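Local coordinates for molybdate-binding protein MolA (Haemophilus influenzae, PDB 3PSH) that binds molybdate and tungstate in the periplasm and serves a low-affinity ABC transporter that imports molybdate, at residues Y196-A209 against K276-E290. Sequence-based numbering, arbitrary orientation.
Sequences YGSGKYTGLMMEHA and KAWGYPMPEALALGE. With MOO (molybdate ion), chain B.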
loop_
_atom_site.group_PDB
_atom_site.type_symbol
_atom_site.label_atom_id
_atom_site.label_comp_id
_atom_site.label_asym_id
_atom_site.label_seq_id
_atom_site.Cartn_x
_atom_site.Cartn_y
_atom_site.Cartn_z
ATOM N N TYR A 196 12.582 1.185 -2.814
ATOM C CA TYR A 196 12.116 2.153 -1.775
ATOM C C TYR A 196 13.143 2.287 -0.721
ATOM O O TYR A 196 13.697 1.292 -0.160
ATOM C CB TYR A 196 10.855 1.655 -1.055
ATOM C CG TYR A 196 9.676 1.437 -1.987
ATOM C CD1 TYR A 196 8.539 2.309 -2.020
ATOM C CD2 TYR A 196 9.598 0.281 -2.836
ATOM C CE1 TYR A 196 7.369 1.996 -2.864
ATOM C CE2 TYR A 196 8.517 0.067 -3.694
ATOM C CZ TYR A 196 7.398 0.919 -3.769
ATOM O OH TYR A 196 6.318 0.603 -4.540
ATOM N N GLY A 197 13.394 3.512 -0.351
ATOM C CA GLY A 197 14.295 3.750 0.678
ATOM C C GLY A 197 13.559 4.184 1.973
ATOM O O GLY A 197 12.460 3.707 2.270
ATOM N N SER A 198 14.088 5.169 2.719
ATOM C CA SER A 198 13.488 5.628 3.969
ATOM C C SER A 198 12.097 6.325 3.761
ATOM O O SER A 198 11.779 6.760 2.614
ATOM C CB SER A 198 14.422 6.596 4.781
ATOM O OG SER A 198 14.600 7.776 3.938
ATOM N N GLY A 199 11.341 6.410 4.854
ATOM C CA GLY A 199 10.024 7.095 4.922
ATOM C C GLY A 199 8.925 6.314 4.265
ATOM O O GLY A 199 7.875 6.898 3.835
ATOM N N LYS A 200 9.138 4.969 4.099
ATOM C CA LYS A 200 8.099 4.227 3.389
ATOM C C LYS A 200 7.675 2.995 4.201
ATOM O O LYS A 200 8.535 2.373 4.865
ATOM C CB LYS A 200 8.701 3.765 2.044
ATOM C CG LYS A 200 8.995 4.898 1.066
ATOM C CD LYS A 200 7.663 5.488 0.475
ATOM C CE LYS A 200 7.843 6.935 0.121
ATOM N NZ LYS A 200 6.444 7.415 -0.381
ATOM N N TYR A 201 6.467 2.501 3.969
ATOM C CA TYR A 201 5.963 1.242 4.653
ATOM C C TYR A 201 6.853 -0.053 4.357
ATOM O O TYR A 201 7.026 -0.945 5.211
ATOM C CB TYR A 201 4.476 0.948 4.330
ATOM C CG TYR A 201 4.051 -0.368 4.936
ATOM C CD1 TYR A 201 4.040 -0.532 6.332
ATOM C CD2 TYR A 201 3.804 -1.471 4.072
ATOM C CE1 TYR A 201 3.777 -1.795 6.878
ATOM C CE2 TYR A 201 3.531 -2.708 4.546
ATOM C CZ TYR A 201 3.478 -2.875 5.955
ATOM O OH TYR A 201 3.269 -4.093 6.534
ATOM N N THR A 202 7.410 -0.074 3.138
ATOM C CA THR A 202 8.317 -1.181 2.710
ATOM C C THR A 202 9.271 -1.580 3.874
ATOM O O THR A 202 9.293 -2.765 4.305
ATOM C CB THR A 202 9.106 -0.768 1.470
ATOM O OG1 THR A 202 8.209 -0.237 0.434
ATOM C CG2 THR A 202 9.887 -1.983 0.925
ATOM N N GLY A 203 10.030 -0.605 4.400
ATOM C CA GLY A 203 11.098 -0.966 5.410
ATOM C C GLY A 203 10.423 -1.396 6.728
ATOM O O GLY A 203 11.017 -2.116 7.529
ATOM N N LEU A 204 9.196 -0.883 7.027
ATOM C CA LEU A 204 8.443 -1.233 8.240
ATOM C C LEU A 204 7.988 -2.661 8.149
ATOM O O LEU A 204 8.051 -3.436 9.115
ATOM C CB LEU A 204 7.229 -0.317 8.495
ATOM C CG LEU A 204 7.727 1.078 9.049
ATOM C CD1 LEU A 204 6.649 2.059 8.859
ATOM C CD2 LEU A 204 7.981 0.913 10.527
ATOM N N MET A 205 7.524 -3.053 6.960
ATOM C CA MET A 205 7.087 -4.480 6.817
ATOM C C MET A 205 8.270 -5.409 7.056
ATOM O O MET A 205 8.122 -6.373 7.794
ATOM C CB MET A 205 6.514 -4.783 5.432
ATOM C CG MET A 205 6.037 -6.254 5.264
ATOM S SD MET A 205 5.373 -6.390 3.506
ATOM C CE MET A 205 6.873 -6.431 2.558
ATOM N N MET A 206 9.419 -4.993 6.534
ATOM C CA MET A 206 10.650 -5.781 6.728
ATOM C C MET A 206 11.003 -5.773 8.230
ATOM O O MET A 206 11.174 -6.869 8.848
ATOM C CB MET A 206 11.750 -5.164 5.915
ATOM C CG MET A 206 11.441 -5.379 4.417
ATOM S SD MET A 206 12.796 -4.720 3.482
ATOM C CE MET A 206 12.346 -5.002 1.713
ATOM N N GLU A 207 10.914 -4.640 8.906
ATOM C CA GLU A 207 11.323 -4.636 10.354
ATOM C C GLU A 207 10.456 -5.528 11.209
ATOM O O GLU A 207 10.934 -6.272 12.119
ATOM C CB GLU A 207 11.226 -3.207 10.897
ATOM C CG GLU A 207 12.373 -2.368 10.415
ATOM C CD GLU A 207 12.183 -0.852 10.794
ATOM O OE1 GLU A 207 11.213 -0.583 11.563
ATOM O OE2 GLU A 207 13.028 -0.063 10.392
ATOM N N HIS A 208 9.148 -5.502 10.969
ATOM C CA HIS A 208 8.206 -6.264 11.786
ATOM C C HIS A 208 8.349 -7.787 11.582
ATOM O O HIS A 208 7.937 -8.562 12.404
ATOM C CB HIS A 208 6.785 -5.824 11.494
ATOM C CG HIS A 208 6.453 -4.500 12.120
ATOM N ND1 HIS A 208 5.983 -4.363 13.423
ATOM C CD2 HIS A 208 6.489 -3.245 11.589
ATOM C CE1 HIS A 208 5.776 -3.066 13.677
ATOM N NE2 HIS A 208 6.103 -2.371 12.594
ATOM N N ALA A 209 8.926 -8.169 10.448
ATOM C CA ALA A 209 9.125 -9.596 10.204
ATOM C C ALA A 209 10.604 -9.985 10.378
ATOM O O ALA A 209 11.097 -10.953 9.807
ATOM C CB ALA A 209 8.598 -9.963 8.766
ATOM N N LYS A 276 1.680 -6.725 0.492
ATOM C CA LYS A 276 2.113 -5.489 -0.202
ATOM C C LYS A 276 3.228 -4.715 0.523
ATOM O O LYS A 276 2.974 -3.968 1.486
ATOM C CB LYS A 276 0.894 -4.592 -0.395
ATOM C CG LYS A 276 -0.180 -5.369 -1.096
ATOM C CD LYS A 276 -1.410 -4.381 -1.321
ATOM C CE LYS A 276 -2.346 -4.892 -2.480
ATOM N NZ LYS A 276 -3.074 -6.093 -2.000
ATOM N N ALA A 277 4.457 -4.937 0.069
ATOM C CA ALA A 277 5.513 -4.095 0.659
ATOM C C ALA A 277 5.646 -2.797 -0.087
ATOM O O ALA A 277 6.686 -2.455 -0.597
ATOM C CB ALA A 277 6.850 -4.832 0.718
ATOM N N TRP A 278 4.572 -2.036 0.059
ATOM C CA TRP A 278 4.402 -0.884 -0.814
ATOM C C TRP A 278 4.894 0.345 -0.025
ATOM O O TRP A 278 5.202 0.306 1.157
ATOM C CB TRP A 278 2.891 -0.704 -1.030
ATOM C CG TRP A 278 2.327 -1.607 -2.022
ATOM C CD1 TRP A 278 2.997 -2.692 -2.698
ATOM C CD2 TRP A 278 1.001 -1.564 -2.541
ATOM N NE1 TRP A 278 2.114 -3.279 -3.582
ATOM C CE2 TRP A 278 0.909 -2.573 -3.536
ATOM C CE3 TRP A 278 -0.109 -0.697 -2.331
ATOM C CZ2 TRP A 278 -0.296 -2.777 -4.279
ATOM C CZ3 TRP A 278 -1.263 -0.876 -3.124
ATOM C CH2 TRP A 278 -1.372 -1.944 -4.016
ATOM N N GLY A 279 4.995 1.476 -0.706
ATOM C CA GLY A 279 5.417 2.673 0.035
ATOM C C GLY A 279 4.362 3.156 1.026
ATOM O O GLY A 279 4.695 3.831 1.982
ATOM N N TYR A 280 3.121 2.747 0.816
ATOM C CA TYR A 280 1.968 2.998 1.734
ATOM C C TYR A 280 1.515 1.677 2.437
ATOM O O TYR A 280 1.348 0.642 1.727
ATOM C CB TYR A 280 0.718 3.549 0.924
ATOM C CG TYR A 280 0.896 4.966 0.412
ATOM C CD1 TYR A 280 0.097 6.037 0.895
ATOM C CD2 TYR A 280 1.807 5.213 -0.607
ATOM C CE1 TYR A 280 0.265 7.366 0.393
ATOM C CE2 TYR A 280 2.012 6.518 -1.084
ATOM C CZ TYR A 280 1.195 7.562 -0.606
ATOM O OH TYR A 280 1.455 8.841 -1.139
ATOM N N PRO A 281 1.057 1.740 3.717
ATOM C CA PRO A 281 0.593 0.558 4.405
ATOM C C PRO A 281 -0.846 0.215 3.910
ATOM O O PRO A 281 -1.670 1.137 3.715
ATOM C CB PRO A 281 0.538 1.022 5.832
ATOM C CG PRO A 281 0.111 2.574 5.787
ATOM C CD PRO A 281 0.993 2.971 4.597
ATOM N N MET A 282 -1.159 -1.081 3.855
ATOM C CA MET A 282 -2.485 -1.540 3.491
ATOM C C MET A 282 -2.839 -2.576 4.513
ATOM O O MET A 282 -1.935 -3.279 5.010
ATOM C CB MET A 282 -2.502 -2.193 2.075
ATOM C CG MET A 282 -1.994 -1.381 0.890
ATOM S SD MET A 282 -3.320 -0.386 0.022
ATOM C CE MET A 282 -4.108 0.475 1.378
ATOM N N PRO A 283 -4.125 -2.626 4.901
ATOM C CA PRO A 283 -4.470 -3.429 6.054
ATOM C C PRO A 283 -4.088 -4.874 5.868
ATOM O O PRO A 283 -3.682 -5.504 6.865
ATOM C CB PRO A 283 -6.010 -3.304 6.161
ATOM C CG PRO A 283 -6.481 -2.674 4.744
ATOM C CD PRO A 283 -5.277 -1.893 4.277
ATOM N N GLU A 284 -4.279 -5.428 4.675
ATOM C CA GLU A 284 -3.876 -6.852 4.452
ATOM C C GLU A 284 -2.403 -7.085 4.493
ATOM O O GLU A 284 -1.969 -8.221 4.763
ATOM C CB GLU A 284 -4.460 -7.423 3.124
ATOM C CG GLU A 284 -3.895 -6.810 1.823
ATOM C CD GLU A 284 -4.447 -5.466 1.368
ATOM O OE1 GLU A 284 -5.086 -4.761 2.187
ATOM O OE2 GLU A 284 -4.227 -5.134 0.175
ATOM N N ALA A 285 -1.640 -6.048 4.177
ATOM C CA ALA A 285 -0.137 -6.153 4.208
ATOM C C ALA A 285 0.304 -6.314 5.633
ATOM O O ALA A 285 1.177 -7.147 5.861
ATOM C CB ALA A 285 0.473 -4.958 3.615
ATOM N N LEU A 286 -0.270 -5.542 6.573
ATOM C CA LEU A 286 0.032 -5.782 8.049
ATOM C C LEU A 286 -0.427 -7.151 8.482
ATOM O O LEU A 286 0.374 -8.013 8.941
ATOM C CB LEU A 286 -0.642 -4.701 8.964
ATOM C CG LEU A 286 0.210 -3.407 8.848
ATOM C CD1 LEU A 286 0.229 -2.583 7.504
ATOM C CD2 LEU A 286 -0.222 -2.452 10.017
ATOM N N ALA A 287 -1.732 -7.413 8.287
ATOM C CA ALA A 287 -2.355 -8.551 8.921
ATOM C C ALA A 287 -1.754 -9.902 8.377
ATOM O O ALA A 287 -1.381 -10.855 9.140
ATOM C CB ALA A 287 -3.825 -8.463 8.725
ATOM N N LEU A 288 -1.680 -9.988 7.058
ATOM C CA LEU A 288 -1.259 -11.192 6.405
ATOM C C LEU A 288 0.204 -11.096 5.872
ATOM O O LEU A 288 0.994 -12.075 5.906
ATOM C CB LEU A 288 -2.275 -11.493 5.234
ATOM C CG LEU A 288 -3.766 -11.468 5.628
ATOM C CD1 LEU A 288 -4.632 -11.697 4.344
ATOM C CD2 LEU A 288 -4.093 -12.571 6.659
ATOM N N GLY A 289 0.532 -9.975 5.245
ATOM C CA GLY A 289 1.792 -9.861 4.601
ATOM C C GLY A 289 2.959 -10.019 5.588
ATOM O O GLY A 289 3.929 -10.681 5.240
ATOM N N GLU A 290 2.937 -9.303 6.712
ATOM C CA GLU A 290 4.060 -9.380 7.650
ATOM C C GLU A 290 4.186 -10.797 8.225
ATOM O O GLU A 290 5.291 -11.307 8.419
ATOM C CB GLU A 290 3.863 -8.407 8.800
ATOM C CG GLU A 290 3.994 -6.976 8.266
ATOM C CD GLU A 290 3.807 -5.900 9.363
ATOM O OE1 GLU A 290 3.561 -6.212 10.553
ATOM O OE2 GLU A 290 3.805 -4.657 8.957
HETATM MO MO MOO B . 2.876 2.541 -3.447
HETATM O O1 MOO B . 4.297 1.623 -3.417
HETATM O O2 MOO B . 3.209 4.211 -3.703
HETATM O O3 MOO B . 2.073 2.399 -1.953
HETATM O O4 MOO B . 1.847 1.793 -4.573
HETATM O O HOH W 1 4.421 6.740 1.769
#
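Y201 OH donates to E290 OE2 at 2.5 Å; the oxygen is met on its anti side, with phenol ring and carboxylate only 18° from coplanar. T202 OG1 donates to A277 O (2.9 Å) from above the carbonyl plane, and a backbone hydrogen bond joins Y201 N to G279 O at 3.0 Å.

P281 and L286 pack against the Y201 ring. P281 CA lies over one face, 4.0 Å from the ring centroid, a CH-pi contact, while L286 CD1 approaches Y201 CZ to 3.6 Å; K276 O sits at the ring edge, in its plane. With CG anti to the backbone N, chi1 175° carries the ring across to E290, whose OE1 is salt-bridged to R168.

Molybdate links both segments: its O1 accepts from Y196 OH (2.5 Å) and from G279 N (2.8 Å), and its O3 from Y280 N. H26, Q27 and R243 complete the anion's hydrogen bonding, so this packing builds part of the binding cleft.

The axes of helix 201-208 and of the 283-290 part of helix 283-297 lie 27° from parallel and approach to 10.4 Å. Helix 132-151 covers L204 and P281, helix 26-34 packs on Y280 and M282, and helix 307-319 backs E284 and L288.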